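Local coordinates for protein NreA (Staphylococcus aureus subsp. aureus, PDB 6K2H) that probably binds nitrate through a GAF domain and serves as a nitrate sensor in signalling, at residues R10-T15 against I30-S35. The protein carries 1 engineered substitution. Sequence-based numbering, arbitrary orientation.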
ATOM      1  N   ARG A  10      12.799  11.274  -7.157  1.00 57.59           N
ATOM      2  CA  ARG A  10      13.607  10.702  -6.101  1.00 62.42           C
ATOM      3  C   ARG A  10      13.153  11.078  -4.686  1.00 53.41           C
ATOM      4  O   ARG A  10      13.463  10.357  -3.768  1.00 50.95           O
ATOM      5  CB  ARG A  10      15.080  11.128  -6.275  1.00 69.25           C
ATOM      6  CG  ARG A  10      15.886  10.353  -7.318  1.00 70.65           C
ATOM      7  CD  ARG A  10      17.348  10.293  -6.878  1.00 79.74           C
ATOM      8  NE  ARG A  10      18.219   9.532  -7.783  1.00 88.99           N
ATOM      9  CZ  ARG A  10      18.762   9.987  -8.923  1.00 87.00           C
ATOM     10  NH1 ARG A  10      18.523  11.225  -9.370  1.00 83.49           N
ATOM     11  NH2 ARG A  10      19.546   9.184  -9.644  1.00 84.30           N
ATOM     12  N   ARG A  11      12.466  12.204  -4.510  1.00 54.34           N
ATOM     13  CA  ARG A  11      11.964  12.623  -3.198  1.00 53.31           C
ATOM     14  C   ARG A  11      10.908  11.659  -2.678  1.00 51.17           C
ATOM     15  O   ARG A  11      10.916  11.311  -1.490  1.00 43.63           O
ATOM     16  CB  ARG A  11      11.386  14.041  -3.268  1.00 60.10           C
ATOM     17  CG  ARG A  11      10.520  14.491  -2.093  1.00 66.08           C
ATOM     18  CD  ARG A  11      10.049  15.928  -2.285  1.00 73.86           C
ATOM     19  NE  ARG A  11       8.859  16.249  -1.488  1.00 82.66           N
ATOM     20  CZ  ARG A  11       8.306  17.460  -1.385  1.00 98.04           C
ATOM     21  NH1 ARG A  11       7.220  17.631  -0.628  1.00102.57           N
ATOM     22  NH2 ARG A  11       8.821  18.512  -2.027  1.00106.06           N
ATOM     23  N   PHE A  12       9.982  11.252  -3.549  1.00 42.13           N
ATOM     24  CA  PHE A  12       9.050  10.169  -3.153  1.00 40.97           C
ATOM     25  C   PHE A  12       9.777   8.914  -2.765  1.00 33.74           C
ATOM     26  O   PHE A  12       9.409   8.354  -1.726  1.00 32.87           O
ATOM     27  CB  PHE A  12       7.993   9.850  -4.189  1.00 37.15           C
ATOM     28  CG  PHE A  12       6.732  10.593  -3.953  1.00 43.11           C
ATOM     29  CD1 PHE A  12       5.594   9.952  -3.472  1.00 48.35           C
ATOM     30  CD2 PHE A  12       6.684  11.970  -4.154  1.00 53.02           C
ATOM     31  CE1 PHE A  12       4.437  10.664  -3.229  1.00 50.61           C
ATOM     32  CE2 PHE A  12       5.520  12.691  -3.909  1.00 54.57           C
ATOM     33  CZ  PHE A  12       4.395  12.038  -3.440  1.00 54.50           C
ATOM     34  N   GLN A  13      10.741   8.439  -3.564  1.00 32.16           N
ATOM     35  CA  GLN A  13      11.430   7.185  -3.230  1.00 32.43           C
ATOM     36  C   GLN A  13      12.169   7.300  -1.901  1.00 38.49           C
ATOM     37  O   GLN A  13      12.084   6.432  -1.043  1.00 30.84           O
ATOM     38  CB  GLN A  13      12.394   6.767  -4.310  1.00 29.65           C
ATOM     39  CG  GLN A  13      13.137   5.459  -4.095  1.00 32.06           C
ATOM     40  CD  GLN A  13      12.183   4.283  -3.998  1.00 37.26           C
ATOM     41  OE1 GLN A  13      12.054   3.631  -2.937  1.00 36.28           O
ATOM     42  NE2 GLN A  13      11.471   4.025  -5.094  1.00 31.47           N
ATOM     43  N   GLU A  14      12.928   8.379  -1.736  1.00 37.53           N
ATOM     44  CA  GLU A  14      13.786   8.504  -0.548  1.00 37.21           C
ATOM     45  C   GLU A  14      12.960   8.678   0.709  1.00 31.30           C
ATOM     46  O   GLU A  14      13.321   8.143   1.786  1.00 32.30           O
ATOM     47  CB  GLU A  14      14.722   9.726  -0.663  1.00 43.15           C
ATOM     48  CG  GLU A  14      15.843   9.609  -1.674  1.00 50.60           C
ATOM     49  CD  GLU A  14      16.536  10.959  -1.968  1.00 50.14           C
ATOM     50  OE1 GLU A  14      16.038  12.051  -1.558  1.00 58.32           O
ATOM     51  OE2 GLU A  14      17.567  10.924  -2.653  1.00 54.89           O
ATOM     52  N   THR A  15      11.923   9.481   0.613  1.00 27.32           N
ATOM     53  CA  THR A  15      11.021   9.673   1.727  1.00 32.20           C
ATOM     54  C   THR A  15      10.364   8.337   2.064  1.00 31.59           C
ATOM     55  O   THR A  15      10.249   7.972   3.230  1.00 29.48           O
ATOM     56  CB  THR A  15       9.941  10.686   1.421  1.00 37.05           C
ATOM     57  OG1 THR A  15      10.565  11.933   1.093  1.00 46.72           O
ATOM     58  CG2 THR A  15       9.055  10.879   2.601  1.00 44.30           C
ATOM     59  N   ILE A  30       3.697   2.936  -2.474  1.00 19.52           N
ATOM     60  CA  ILE A  30       2.694   3.985  -2.775  1.00 20.44           C
ATOM     61  C   ILE A  30       2.034   3.685  -4.115  1.00 20.01           C
ATOM     62  O   ILE A  30       2.718   3.498  -5.104  1.00 19.77           O
ATOM     63  CB  ILE A  30       3.376   5.365  -2.832  1.00 21.33           C
ATOM     64  CG1 ILE A  30       3.864   5.788  -1.436  1.00 25.57           C
ATOM     65  CG2 ILE A  30       2.374   6.422  -3.360  1.00 25.09           C
ATOM     66  CD1 ILE A  30       4.885   6.931  -1.400  1.00 29.80           C
ATOM     67  N   ALA A  31       0.706   3.713  -4.139  1.00 18.46           N
ATOM     68  CA  ALA A  31      -0.088   3.496  -5.351  1.00 19.06           C
ATOM     69  C   ALA A  31      -0.735   4.825  -5.781  1.00 21.84           C
ATOM     70  O   ALA A  31      -1.193   5.608  -4.951  1.00 19.26           O
ATOM     71  CB  ALA A  31      -1.145   2.437  -5.105  1.00 20.34           C
ATOM     72  N   PHE A  32      -0.792   5.032  -7.083  1.00 20.43           N
ATOM     73  CA  PHE A  32      -1.392   6.296  -7.703  1.00 24.34           C
ATOM     74  C   PHE A  32      -1.978   5.809  -9.008  1.00 25.25           C
ATOM     75  O   PHE A  32      -1.516   4.757  -9.561  1.00 22.03           O
ATOM     76  CB  PHE A  32      -0.270   7.320  -8.158  1.00 25.44           C
ATOM     77  CG  PHE A  32       0.602   7.841  -7.093  1.00 27.62           C
ATOM     78  CD1 PHE A  32       1.991   7.808  -7.234  1.00 32.94           C
ATOM     79  CD2 PHE A  32       0.043   8.499  -6.018  1.00 37.94           C
ATOM     80  CE1 PHE A  32       2.779   8.384  -6.304  1.00 35.39           C
ATOM     81  CE2 PHE A  32       0.831   9.066  -5.054  1.00 38.68           C
ATOM     82  CZ  PHE A  32       2.209   9.010  -5.212  1.00 39.95           C
ATOM     83  N   TYR A  33      -2.906   6.592  -9.621  1.00 23.00           N
ATOM     84  CA  TYR A  33      -3.283   6.319 -11.016  1.00 22.12           C
ATOM     85  C   TYR A  33      -2.034   6.328 -11.948  1.00 19.22           C
ATOM     86  O   TYR A  33      -1.119   7.108 -11.744  1.00 25.05           O
ATOM     87  CB  TYR A  33      -4.324   7.332 -11.549  1.00 19.56           C
ATOM     88  CG  TYR A  33      -5.679   7.033 -10.977  1.00 24.63           C
ATOM     89  CD1 TYR A  33      -6.429   5.971 -11.454  1.00 25.35           C
ATOM     90  CD2 TYR A  33      -6.223   7.816  -9.987  1.00 27.97           C
ATOM     91  CE1 TYR A  33      -7.669   5.683 -10.896  1.00 28.30           C
ATOM     92  CE2 TYR A  33      -7.450   7.499  -9.411  1.00 29.54           C
ATOM     93  CZ  TYR A  33      -8.172   6.456  -9.926  1.00 31.47           C
ATOM     94  OH  TYR A  33      -9.393   6.175  -9.378  1.00 32.09           O
ATOM     95  N   GLU A  34      -2.014   5.377 -12.878  1.00 23.47           N
ATOM     96  CA  GLU A  34      -0.958   5.231 -13.882  1.00 28.22           C
ATOM     97  C   GLU A  34      -0.821   6.417 -14.809  1.00 27.08           C
ATOM     98  O   GLU A  34       0.275   6.849 -15.124  1.00 29.14           O
ATOM     99  CB  GLU A  34      -1.208   3.966 -14.722  1.00 32.70           C
ATOM    100  CG  GLU A  34      -0.037   3.677 -15.655  1.00 32.29           C
ATOM    101  CD  GLU A  34      -0.229   2.416 -16.431  1.00 37.20           C
ATOM    102  OE1 GLU A  34      -1.361   2.202 -16.945  1.00 39.10           O
ATOM    103  OE2 GLU A  34       0.810   1.717 -16.585  1.00 44.45           O
ATOM    104  N   SER A  35      -1.927   7.011 -15.177  1.00 27.19           N
ATOM    105  CA  SER A  35      -1.895   8.242 -15.956  1.00 28.89           C
ATOM    106  C   SER A  35      -3.113   9.105 -15.668  1.00 29.95           C
ATOM    107  O   SER A  35      -4.064   8.697 -14.969  1.00 28.29           O
ATOM    108  CB  SER A  35      -1.926   7.846 -17.427  1.00 32.82           C
ATOM    109  OG  SER A  35      -3.165   7.135 -17.687  1.00 33.10           O
TER
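Phe12 and Ile30 mark the closest approach of the two backbones, with CA of Phe12 8.9 Å from CA of Ile30. Residues 10-15 belong to helix 10-23. Residues 30-33 are the end of strand 27-33, and the chain turns into a loop at Glu34. The two segments meet through side chains alone, and the area buried between them is small, 122 Å². Phe12 supplies the whole helix side. Its CD1 meets CD1 of Ile30 at 3.7 Å, and this methyl sits at the edge of the Phe12 ring, near the ring plane. The Ile30 side chain crosses that of Phe12 at about a right angle. With CG1 beside the backbone N and anti to the carbonyl carbon (chi1 -68°), the longer branch of Ile30 carries CD1 to the helix. The shorter branch turns to Phe32. CG2 of Ile30 lies 3.2 Å above one face of the Phe32 ring, displaced toward its rim.

In this GAF domain, helix 10-23 leads into strand 27-33, which runs between strands 42-48 and 115-124 in a five-stranded antiparallel sheet. The contact joins the start of that helix to the sheet, and Ile30 is buried there. Phe32 and Phe12 approach from opposite directions. CZ of Phe32 comes to 3.4 Å from CE1 of Phe12. The ring centroids are 5.6 Å apart and the planes are inclined at 69°, an oblique pairing. Phe32 also makes an edge-to-face contact with His45 and touches Tyr117, so both neighbouring strands contribute to its surroundings.

Within the helix, Arg11 O accepts two bonds, from Thr15 N and from Thr15 OG1 at 2.7 Å. The hydroxyl comes in 29° off the carbonyl plane of Arg11, on the other side from the main-chain donor.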